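Local coordinates for nucleoporin NUP82 (Saccharomyces cerevisiae, PDB 3PBP), which serves as a structural component of the nuclear pore complex, its N-terminal domain containing the region that interacts with Nup116, at residues 37-45 with 55-65; 417-426 with 437-448. The protein carries 1 engineered substitution. One frame throughout, in Å; residues are numbered along the deposited sequence.

The N-terminal domain of Nup82 is a beta-propeller, and the two contacts lie at opposite ends of its sequence, yet with centres only about 21 Å apart. Contact 1 comes first along the chain and lies within the four-stranded antiparallel sheet of strands 24-29 to 55-58, then follows the chain out toward the next sheet. Contact 2 comes last and sets strand 413-419, an outermost strand of its sheet, against the final sheet of strands 425-431, 434-440 and 445-449. The two contacts meet where Phe37 packs on Met440, and Asn425 also reaches strand 24-29. The first and last sheets are therefore neighbours, consistent with closure of the propeller ring.

Contact 1: residues 37-45 with 55-65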
loop_
_atom_site.group_PDB
_atom_site.type_symbol
_atom_site.label_atom_id
_atom_site.label_comp_id
_atom_site.label_asym_id
_atom_site.label_seq_id
_atom_site.Cartn_x
_atom_site.Cartn_y
_atom_site.Cartn_z
ATOM N N PHE A 37 -21.530 -16.713 9.070
ATOM C CA PHE A 37 -22.358 -16.726 7.870
ATOM C C PHE A 37 -23.309 -15.538 7.845
ATOM O O PHE A 37 -24.095 -15.361 8.773
ATOM C CB PHE A 37 -23.148 -18.038 7.881
ATOM C CG PHE A 37 -23.926 -18.307 6.630
ATOM C CD1 PHE A 37 -23.280 -18.608 5.437
ATOM C CD2 PHE A 37 -25.316 -18.324 6.656
ATOM C CE1 PHE A 37 -24.011 -18.926 4.295
ATOM C CE2 PHE A 37 -26.048 -18.640 5.522
ATOM C CZ PHE A 37 -25.392 -18.943 4.338
ATOM N N ILE A 38 -23.237 -14.716 6.802
ATOM C CA ILE A 38 -24.127 -13.553 6.693
ATOM C C ILE A 38 -25.174 -13.751 5.590
ATOM O O ILE A 38 -24.847 -14.097 4.448
ATOM C CB ILE A 38 -23.350 -12.247 6.415
ATOM C CG1 ILE A 38 -22.410 -11.952 7.579
ATOM C CG2 ILE A 38 -24.326 -11.090 6.239
ATOM C CD1 ILE A 38 -21.725 -10.627 7.468
ATOM N N GLN A 39 -26.438 -13.524 5.943
ATOM C CA GLN A 39 -27.550 -13.705 5.010
ATOM C C GLN A 39 -28.815 -13.006 5.532
ATOM O O GLN A 39 -29.206 -13.186 6.694
ATOM C CB GLN A 39 -27.774 -15.203 4.830
ATOM C CG GLN A 39 -29.125 -15.631 4.333
ATOM C CD GLN A 39 -29.200 -17.141 4.223
ATOM O OE1 GLN A 39 -28.562 -17.753 3.347
ATOM N NE2 GLN A 39 -29.956 -17.762 5.130
ATOM N N ASP A 40 -29.436 -12.202 4.670
ATOM C CA ASP A 40 -30.636 -11.444 5.028
ATOM C C ASP A 40 -30.396 -10.498 6.189
ATOM O O ASP A 40 -31.253 -10.330 7.052
ATOM C CB ASP A 40 -31.797 -12.371 5.397
ATOM C CG ASP A 40 -32.285 -13.192 4.218
ATOM O OD1 ASP A 40 -32.245 -12.658 3.075
ATOM O OD2 ASP A 40 -32.719 -14.356 4.440
ATOM N N ASN A 41 -29.232 -9.873 6.201
ATOM C CA ASN A 41 -28.884 -8.943 7.266
ATOM C C ASN A 41 -28.864 -9.591 8.641
ATOM O O ASN A 41 -29.171 -8.946 9.642
ATOM C CB ASN A 41 -29.833 -7.749 7.272
ATOM C CG ASN A 41 -29.785 -6.972 5.974
ATOM O OD1 ASN A 41 -28.725 -6.511 5.545
ATOM N ND2 ASN A 41 -30.932 -6.823 5.340
ATOM N N ILE A 42 -28.504 -10.870 8.677
ATOM C CA ILE A 42 -28.397 -11.585 9.937
ATOM C C ILE A 42 -27.041 -12.287 9.993
ATOM O O ILE A 42 -26.592 -12.879 9.001
ATOM C CB ILE A 42 -29.496 -12.670 10.111
ATOM C CG1 ILE A 42 -30.890 -12.076 9.861
ATOM C CG2 ILE A 42 -29.413 -13.250 11.538
ATOM C CD1 ILE A 42 -31.987 -13.104 9.809
ATOM N N ILE A 43 -26.392 -12.212 11.153
ATOM C CA ILE A 43 -25.109 -12.855 11.345
ATOM C C ILE A 43 -25.338 -14.191 12.029
ATOM O O ILE A 43 -26.011 -14.270 13.054
ATOM C CB ILE A 43 -24.177 -12.026 12.249
ATOM C CG1 ILE A 43 -23.982 -10.624 11.666
ATOM C CG2 ILE A 43 -22.839 -12.734 12.395
ATOM C CD1 ILE A 43 -23.197 -9.658 12.577
ATOM N N ARG A 44 -24.799 -15.248 11.442
ATOM C CA ARG A 44 -24.888 -16.568 12.044
ATOM C C ARG A 44 -23.457 -16.976 12.386
ATOM O O ARG A 44 -22.549 -16.820 11.570
ATOM C CB ARG A 44 -25.476 -17.573 11.072
ATOM C CG ARG A 44 -26.943 -17.437 10.875
ATOM C CD ARG A 44 -27.458 -18.580 10.018
ATOM N NE ARG A 44 -28.884 -18.439 9.744
ATOM C CZ ARG A 44 -29.577 -19.212 8.913
ATOM N NH1 ARG A 44 -28.977 -20.200 8.262
ATOM N NH2 ARG A 44 -30.870 -18.987 8.723
ATOM N N TRP A 45 -23.244 -17.475 13.597
ATOM C CA TRP A 45 -21.913 -17.895 14.002
ATOM C C TRP A 45 -22.010 -19.235 14.697
ATOM O O TRP A 45 -22.905 -19.459 15.498
ATOM C CB TRP A 45 -21.275 -16.837 14.911
ATOM C CG TRP A 45 -21.956 -16.611 16.239
ATOM C CD1 TRP A 45 -21.621 -17.170 17.437
ATOM C CD2 TRP A 45 -23.038 -15.715 16.508
ATOM N NE1 TRP A 45 -22.415 -16.673 18.436
ATOM C CE2 TRP A 45 -23.296 -15.776 17.896
ATOM C CE3 TRP A 45 -23.812 -14.858 15.713
ATOM C CZ2 TRP A 45 -24.302 -15.018 18.506
ATOM C CZ3 TRP A 45 -24.817 -14.100 16.326
ATOM C CH2 TRP A 45 -25.048 -14.185 17.705
ATOM N N HIS A 55 -25.967 -19.516 16.312
ATOM C CA HIS A 55 -26.687 -18.404 16.890
ATOM C C HIS A 55 -26.832 -17.296 15.877
ATOM O O HIS A 55 -26.156 -17.302 14.856
ATOM C CB HIS A 55 -25.969 -17.927 18.143
ATOM C CG HIS A 55 -25.666 -19.032 19.106
ATOM N ND1 HIS A 55 -24.668 -19.959 18.880
ATOM C CD2 HIS A 55 -26.272 -19.405 20.257
ATOM C CE1 HIS A 55 -24.675 -20.856 19.850
ATOM N NE2 HIS A 55 -25.639 -20.543 20.698
ATOM N N SER A 56 -27.732 -16.354 16.149
ATOM C CA SER A 56 -27.987 -15.255 15.230
ATOM C C SER A 56 -28.138 -13.889 15.872
ATOM O O SER A 56 -28.445 -13.757 17.061
ATOM C CB SER A 56 -29.242 -15.537 14.429
ATOM O OG SER A 56 -29.134 -16.790 13.803
ATOM N N LEU A 57 -27.914 -12.869 15.056
ATOM C CA LEU A 57 -28.031 -11.491 15.482
ATOM C C LEU A 57 -28.436 -10.702 14.259
ATOM O O LEU A 57 -27.599 -10.335 13.447
ATOM C CB LEU A 57 -26.705 -10.962 16.009
ATOM C CG LEU A 57 -26.747 -9.460 16.297
ATOM C CD1 LEU A 57 -27.805 -9.193 17.366
ATOM C CD2 LEU A 57 -25.370 -8.970 16.746
ATOM N N ASN A 58 -29.733 -10.459 14.128
ATOM C CA ASN A 58 -30.273 -9.707 13.009
ATOM C C ASN A 58 -29.887 -8.250 13.182
ATOM O O ASN A 58 -30.179 -7.646 14.213
ATOM C CB ASN A 58 -31.796 -9.833 12.974
ATOM C CG ASN A 58 -32.399 -9.165 11.774
ATOM O OD1 ASN A 58 -32.342 -7.941 11.640
ATOM N ND2 ASN A 58 -32.972 -9.963 10.876
ATOM N N PHE A 59 -29.229 -7.680 12.176
ATOM C CA PHE A 59 -28.802 -6.292 12.262
ATOM C C PHE A 59 -29.494 -5.354 11.281
ATOM O O PHE A 59 -29.033 -4.232 11.085
ATOM C CB PHE A 59 -27.273 -6.203 12.110
ATOM C CG PHE A 59 -26.744 -6.780 10.822
ATOM C CD1 PHE A 59 -26.704 -6.010 9.663
ATOM C CD2 PHE A 59 -26.277 -8.093 10.766
ATOM C CE1 PHE A 59 -26.202 -6.540 8.469
ATOM C CE2 PHE A 59 -25.776 -8.631 9.576
ATOM C CZ PHE A 59 -25.738 -7.852 8.429
ATOM N N SER A 60 -30.599 -5.806 10.687
ATOM C CA SER A 60 -31.376 -4.994 9.742
ATOM C C SER A 60 -31.695 -3.637 10.346
ATOM O O SER A 60 -31.699 -2.616 9.661
ATOM C CB SER A 60 -32.693 -5.682 9.396
ATOM O OG SER A 60 -32.471 -6.965 8.845
ATOM N N ARG A 61 -31.966 -3.640 11.641
ATOM C CA ARG A 61 -32.288 -2.424 12.367
ATOM C C ARG A 61 -31.161 -1.402 12.288
ATOM O O ARG A 61 -31.392 -0.213 12.422
ATOM C CB ARG A 61 -32.559 -2.761 13.833
ATOM C CG ARG A 61 -33.389 -1.718 14.566
ATOM C CD ARG A 61 -32.742 -1.352 15.884
ATOM N NE ARG A 61 -32.309 -2.535 16.617
ATOM C CZ ARG A 61 -31.611 -2.488 17.751
ATOM N NH1 ARG A 61 -31.277 -1.309 18.271
ATOM N NH2 ARG A 61 -31.245 -3.619 18.364
ATOM N N HIS A 62 -29.939 -1.876 12.068
ATOM C CA HIS A 62 -28.773 -0.998 11.989
ATOM C C HIS A 62 -28.227 -0.833 10.580
ATOM O O HIS A 62 -27.617 0.187 10.262
ATOM C CB HIS A 62 -27.667 -1.534 12.889
ATOM C CG HIS A 62 -28.000 -1.470 14.343
ATOM N ND1 HIS A 62 -28.038 -0.283 15.047
ATOM C CD2 HIS A 62 -28.334 -2.442 15.226
ATOM C CE1 HIS A 62 -28.379 -0.527 16.300
ATOM N NE2 HIS A 62 -28.565 -1.830 16.436
ATOM N N LEU A 63 -28.440 -1.839 9.738
ATOM C CA LEU A 63 -27.957 -1.789 8.368
ATOM C C LEU A 63 -28.598 -2.852 7.506
ATOM O O LEU A 63 -28.676 -4.024 7.887
ATOM C CB LEU A 63 -26.431 -1.973 8.324
ATOM C CG LEU A 63 -25.782 -2.261 6.956
ATOM C CD1 LEU A 63 -25.962 -1.084 6.016
ATOM C CD2 LEU A 63 -24.311 -2.545 7.151
ATOM N N VAL A 64 -29.069 -2.425 6.341
ATOM C CA VAL A 64 -29.660 -3.335 5.378
ATOM C C VAL A 64 -28.621 -3.314 4.266
ATOM O O VAL A 64 -28.267 -2.246 3.762
ATOM C CB VAL A 64 -31.019 -2.812 4.852
ATOM C CG1 VAL A 64 -31.462 -3.651 3.671
ATOM C CG2 VAL A 64 -32.065 -2.872 5.950
ATOM N N LEU A 65 -28.107 -4.480 3.899
ATOM C CA LEU A 65 -27.084 -4.532 2.863
ATOM C C LEU A 65 -27.661 -4.539 1.452
ATOM O O LEU A 65 -28.824 -4.901 1.254
ATOM C CB LEU A 65 -26.209 -5.784 3.046
ATOM C CG LEU A 65 -25.368 -5.918 4.314
ATOM C CD1 LEU A 65 -24.698 -7.285 4.322
ATOM C CD2 LEU A 65 -24.336 -4.795 4.383
#
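Strand 42-45 pairs antiparallel with strand 55-58, their axes 4.5 Å apart at 162°, and Ile43-Leu57 and Trp45-His55 are the hydrogen-bonded pairs. Beyond the last bridge, Asn41 grips the outgoing chain twice. Its backbone O accepts from Phe59 N at 2.8 Å, nearly along the C=O axis. Its side chain, with CG beside the backbone N (chi1 -60°), brings OD1 to Leu65 N at 2.7 Å, the donor only slightly tilted from the amide plane. The Phe59 ring has one face under the Asn41 carbonyl oxygen; CG1 of Ile43 meets ring atom CE2 at 3.4 Å, and CG2 of Ile38 comes to the ring edge. Asn58 OD1 accepts from Ser60 N (2.9 Å), making an Asx turn, and also from Ser60 OG (3.0 Å), both from the same side of its amide plane. At the far end, CB of His55 lies over a face of the Trp45 indole, 3.7 Å from the centroid of the six-membered ring in a CH-pi contact, while the imidazole itself is slid aside. Arg44 turns to the other face, where NH1 bonds to the carbonyl oxygens of Ile12 and Gln14. Two asparagine side chains thus fix the turn after the edge strand, while Phe59 packs toward Met91 of the next sheet and Trp45 meets Trp95 edge to face.

Contact 2: residues 417-426 with 437-448; sequences IATIERIPNL and LALMSNKTLTFQ
Gln448 reaches across to strand 413-419 with its chain extended beyond CG, and its amide meets the backbone between Ile417 and Ala418. NE2 donates to Ile417 O at 2.8 Å in an almost straight bond (169°). The acceptor lies in the plane of the Gln448 amide, yet the donor sits well above the carbonyl plane of Ile417. OE1, on the other side of the amide, is turned to the methyl of Ala418. Ile417 and Ala418 both face Ile381 in a classic beta bulge, so this amide bonds to an irregular part of an edge strand. Beside it, Leu426 packs against both Leu437 and Leu439. Leu426 and Leu439 lie side by side pointing the same way, with CD1 of Leu426 3.6 Å from CD2 of Leu439. The other branch of Leu439, CD1, touches CB of Ala418 at 3.6 Å. Leu437, its CG anti to the backbone N (chi1 174°), is likewise forked: CD1 packs obliquely on CG of Leu426 at 3.8 Å, and CD2 meets CG2 of Ile417 at 3.7 Å, the two side chains crossing at about a right angle. On the opposite face of the final sheet, Asn425 and Met440, a selenomethionine here, sit CB to CB. Their backbones form a hydrogen-bonded pair, with Asn425 N 2.8 Å from Met440 O and Met440 N 2.9 Å from Asn425 O, and Asn425 OD1 goes on to Ile26 N in strand 24-29. Replacing Gln448 with a leucine would probably leave the Ile417 carbonyl without this donor and weaken the tie to strand 413-419. Between that strand and the final sheet the packing is apolar, Ile417 on Leu437 and Ala418 on Leu439, with the Gln448 amide adding a side-chain-to-backbone bond; Leu426 packs within the final sheet.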
loop_
_atom_site.group_PDB
_atom_site.type_symbol
_atom_site.label_atom_id
_atom_site.label_comp_id
_atom_site.label_asym_id
_atom_site.label_seq_id
_atom_site.Cartn_x
_atom_site.Cartn_y
_atom_site.Cartn_z
ATOM N N ILE A 417 -9.332 -25.227 -9.234
ATOM C CA ILE A 417 -10.091 -25.556 -8.043
ATOM C C ILE A 417 -11.551 -25.782 -8.358
ATOM O O ILE A 417 -12.135 -26.770 -7.921
ATOM C CB ILE A 417 -9.971 -24.429 -6.983
ATOM C CG1 ILE A 417 -8.547 -24.395 -6.421
ATOM C CG2 ILE A 417 -10.971 -24.638 -5.865
ATOM C CD1 ILE A 417 -8.134 -25.655 -5.681
ATOM N N ALA A 418 -12.144 -24.871 -9.117
ATOM C CA ALA A 418 -13.550 -25.004 -9.442
ATOM C C ALA A 418 -14.002 -23.970 -10.446
ATOM O O ALA A 418 -13.309 -22.988 -10.694
ATOM C CB ALA A 418 -14.379 -24.883 -8.182
ATOM N N THR A 419 -15.175 -24.204 -11.022
ATOM C CA THR A 419 -15.742 -23.288 -11.995
ATOM C C THR A 419 -16.742 -22.413 -11.275
ATOM O O THR A 419 -17.628 -22.913 -10.589
ATOM C CB THR A 419 -16.462 -24.040 -13.132
ATOM O OG1 THR A 419 -15.511 -24.831 -13.861
ATOM C CG2 THR A 419 -17.146 -23.051 -14.074
ATOM N N ILE A 420 -16.584 -21.107 -11.427
ATOM C CA ILE A 420 -17.469 -20.149 -10.782
ATOM C C ILE A 420 -18.202 -19.323 -11.819
ATOM O O ILE A 420 -18.001 -19.491 -13.021
ATOM C CB ILE A 420 -16.689 -19.174 -9.892
ATOM C CG1 ILE A 420 -15.660 -18.429 -10.746
ATOM C CG2 ILE A 420 -16.026 -19.923 -8.760
ATOM C CD1 ILE A 420 -15.009 -17.259 -10.062
ATOM N N GLU A 421 -19.042 -18.415 -11.335
ATOM C CA GLU A 421 -19.812 -17.547 -12.201
ATOM C C GLU A 421 -19.794 -16.142 -11.643
ATOM O O GLU A 421 -19.825 -15.164 -12.383
ATOM C CB GLU A 421 -21.254 -18.045 -12.300
ATOM C CG GLU A 421 -21.554 -18.790 -13.587
ATOM C CD GLU A 421 -22.873 -19.541 -13.536
ATOM O OE1 GLU A 421 -23.907 -18.917 -13.212
ATOM O OE2 GLU A 421 -22.872 -20.761 -13.821
ATOM N N ARG A 422 -19.743 -16.053 -10.323
ATOM C CA ARG A 422 -19.728 -14.768 -9.634
ATOM C C ARG A 422 -18.580 -14.866 -8.633
ATOM O O ARG A 422 -18.628 -15.728 -7.752
ATOM C CB ARG A 422 -21.047 -14.577 -8.875
ATOM C CG ARG A 422 -22.299 -14.925 -9.673
ATOM C CD ARG A 422 -22.780 -13.723 -10.444
ATOM N NE ARG A 422 -22.939 -12.574 -9.557
ATOM C CZ ARG A 422 -23.406 -11.390 -9.941
ATOM N NH1 ARG A 422 -23.768 -11.192 -11.204
ATOM N NH2 ARG A 422 -23.503 -10.401 -9.061
ATOM N N ILE A 423 -17.558 -14.013 -8.766
ATOM C CA ILE A 423 -16.415 -14.042 -7.839
ATOM C C ILE A 423 -16.879 -14.495 -6.457
ATOM O O ILE A 423 -17.365 -13.691 -5.654
ATOM C CB ILE A 423 -15.769 -12.664 -7.686
ATOM C CG1 ILE A 423 -15.286 -12.158 -9.049
ATOM C CG2 ILE A 423 -14.611 -12.750 -6.694
ATOM C CD1 ILE A 423 -14.666 -10.760 -8.992
ATOM N N PRO A 424 -16.726 -15.794 -6.157
ATOM C CA PRO A 424 -17.154 -16.323 -4.864
ATOM C C PRO A 424 -16.392 -15.835 -3.639
ATOM O O PRO A 424 -15.344 -15.183 -3.727
ATOM C CB PRO A 424 -17.045 -17.833 -5.066
ATOM C CG PRO A 424 -15.851 -17.948 -5.933
ATOM C CD PRO A 424 -16.062 -16.844 -6.955
ATOM N N ASN A 425 -16.968 -16.168 -2.495
ATOM C CA ASN A 425 -16.444 -15.834 -1.191
ATOM C C ASN A 425 -15.793 -17.145 -0.729
ATOM O O ASN A 425 -16.438 -18.193 -0.734
ATOM C CB ASN A 425 -17.633 -15.434 -0.306
ATOM C CG ASN A 425 -17.239 -14.574 0.863
ATOM O OD1 ASN A 425 -16.843 -15.076 1.913
ATOM N ND2 ASN A 425 -17.344 -13.262 0.693
ATOM N N LEU A 426 -14.514 -17.108 -0.370
ATOM C CA LEU A 426 -13.832 -18.320 0.081
ATOM C C LEU A 426 -13.677 -18.401 1.591
ATOM O O LEU A 426 -13.714 -17.392 2.288
ATOM C CB LEU A 426 -12.445 -18.427 -0.548
ATOM C CG LEU A 426 -12.336 -18.973 -1.961
ATOM C CD1 LEU A 426 -13.226 -18.175 -2.892
ATOM C CD2 LEU A 426 -10.884 -18.904 -2.398
ATOM N N LEU A 437 -12.626 -26.234 1.508
ATOM C CA LEU A 437 -12.747 -24.883 0.992
ATOM C C LEU A 437 -14.210 -24.635 0.696
ATOM O O LEU A 437 -14.816 -25.349 -0.089
ATOM C CB LEU A 437 -11.938 -24.726 -0.289
ATOM C CG LEU A 437 -12.095 -23.400 -1.027
ATOM C CD1 LEU A 437 -11.597 -22.245 -0.162
ATOM C CD2 LEU A 437 -11.315 -23.470 -2.321
ATOM N N ALA A 438 -14.790 -23.635 1.339
ATOM C CA ALA A 438 -16.185 -23.323 1.105
ATOM C C ALA A 438 -16.257 -22.228 0.062
ATOM O O ALA A 438 -15.656 -21.174 0.223
ATOM C CB ALA A 438 -16.846 -22.866 2.394
ATOM N N LEU A 439 -16.972 -22.488 -1.025
ATOM C CA LEU A 439 -17.134 -21.506 -2.088
ATOM C C LEU A 439 -18.552 -20.989 -2.001
ATOM O O LEU A 439 -19.507 -21.718 -2.242
ATOM C CB LEU A 439 -16.894 -22.145 -3.455
ATOM C CG LEU A 439 -15.467 -22.641 -3.682
ATOM C CD1 LEU A 439 -15.345 -23.264 -5.065
ATOM C CD2 LEU A 439 -14.497 -21.474 -3.530
HETATM N N MSE A 440 -18.683 -19.724 -1.639
HETATM C CA MSE A 440 -19.988 -19.108 -1.500
HETATM C C MSE A 440 -20.275 -18.146 -2.638
HETATM O O MSE A 440 -19.392 -17.423 -3.087
HETATM C CB MSE A 440 -20.051 -18.338 -0.182
HETATM C CG MSE A 440 -21.348 -17.563 0.061
HETATM SE SE MSE A 440 -22.782 -18.673 0.750
HETATM C CE MSE A 440 -21.780 -19.524 2.196
ATOM N N SER A 441 -21.519 -18.144 -3.102
ATOM C CA SER A 441 -21.945 -17.238 -4.163
ATOM C C SER A 441 -23.415 -16.921 -3.923
ATOM O O SER A 441 -24.068 -17.541 -3.079
ATOM C CB SER A 441 -21.758 -17.864 -5.553
ATOM O OG SER A 441 -22.687 -18.906 -5.783
ATOM N N ASN A 442 -23.923 -15.936 -4.646
ATOM C CA ASN A 442 -25.317 -15.551 -4.516
ATOM C C ASN A 442 -26.201 -16.790 -4.503
ATOM O O ASN A 442 -26.937 -17.035 -3.552
ATOM C CB ASN A 442 -25.711 -14.660 -5.696
ATOM C CG ASN A 442 -24.972 -15.034 -6.991
ATOM O OD1 ASN A 442 -24.898 -16.207 -7.380
ATOM N ND2 ASN A 442 -24.428 -14.026 -7.665
ATOM N N LYS A 443 -26.075 -17.582 -5.565
ATOM C CA LYS A 443 -26.869 -18.781 -5.782
ATOM C C LYS A 443 -26.387 -20.081 -5.167
ATOM O O LYS A 443 -27.189 -21.000 -4.985
ATOM C CB LYS A 443 -27.041 -19.018 -7.292
ATOM C CG LYS A 443 -27.758 -17.901 -8.055
ATOM C CD LYS A 443 -27.849 -18.207 -9.550
ATOM C CE LYS A 443 -28.651 -17.140 -10.290
ATOM N NZ LYS A 443 -28.778 -17.430 -11.752
ATOM N N THR A 444 -25.103 -20.190 -4.845
ATOM C CA THR A 444 -24.625 -21.463 -4.320
ATOM C C THR A 444 -23.787 -21.414 -3.043
ATOM O O THR A 444 -23.529 -20.354 -2.483
ATOM C CB THR A 444 -23.825 -22.221 -5.431
ATOM O OG1 THR A 444 -24.528 -22.126 -6.674
ATOM C CG2 THR A 444 -23.676 -23.700 -5.096
ATOM N N LEU A 445 -23.402 -22.603 -2.589
ATOM C CA LEU A 445 -22.569 -22.818 -1.419
ATOM C C LEU A 445 -21.979 -24.208 -1.609
ATOM O O LEU A 445 -22.623 -25.210 -1.312
ATOM C CB LEU A 445 -23.390 -22.771 -0.132
ATOM C CG LEU A 445 -22.628 -23.261 1.106
ATOM C CD1 LEU A 445 -21.243 -22.626 1.174
ATOM C CD2 LEU A 445 -23.436 -22.935 2.344
ATOM N N THR A 446 -20.753 -24.252 -2.120
ATOM C CA THR A 446 -20.057 -25.502 -2.385
ATOM C C THR A 446 -18.923 -25.739 -1.406
ATOM O O THR A 446 -18.413 -24.805 -0.803
ATOM C CB THR A 446 -19.465 -25.486 -3.789
ATOM O OG1 THR A 446 -20.509 -25.243 -4.734
ATOM C CG2 THR A 446 -18.792 -26.807 -4.106
ATOM N N PHE A 447 -18.534 -26.997 -1.250
ATOM C CA PHE A 447 -17.434 -27.355 -0.365
ATOM C C PHE A 447 -16.520 -28.271 -1.160
ATOM O O PHE A 447 -16.993 -29.067 -1.966
ATOM C CB PHE A 447 -17.949 -28.070 0.895
ATOM C CG PHE A 447 -18.801 -27.199 1.777
ATOM C CD1 PHE A 447 -20.105 -26.881 1.416
ATOM C CD2 PHE A 447 -18.283 -26.646 2.939
ATOM C CE1 PHE A 447 -20.878 -26.020 2.195
ATOM C CE2 PHE A 447 -19.051 -25.782 3.723
ATOM C CZ PHE A 447 -20.348 -25.470 3.347
ATOM N N GLN A 448 -15.213 -28.147 -0.950
ATOM C CA GLN A 448 -14.250 -28.973 -1.667
ATOM C C GLN A 448 -13.083 -29.352 -0.784
ATOM O O GLN A 448 -12.676 -28.580 0.080
ATOM C CB GLN A 448 -13.739 -28.227 -2.891
ATOM C CG GLN A 448 -14.858 -27.663 -3.717
ATOM C CD GLN A 448 -14.404 -27.213 -5.066
ATOM O OE1 GLN A 448 -15.220 -26.833 -5.910
ATOM N NE2 GLN A 448 -13.095 -27.251 -5.293
#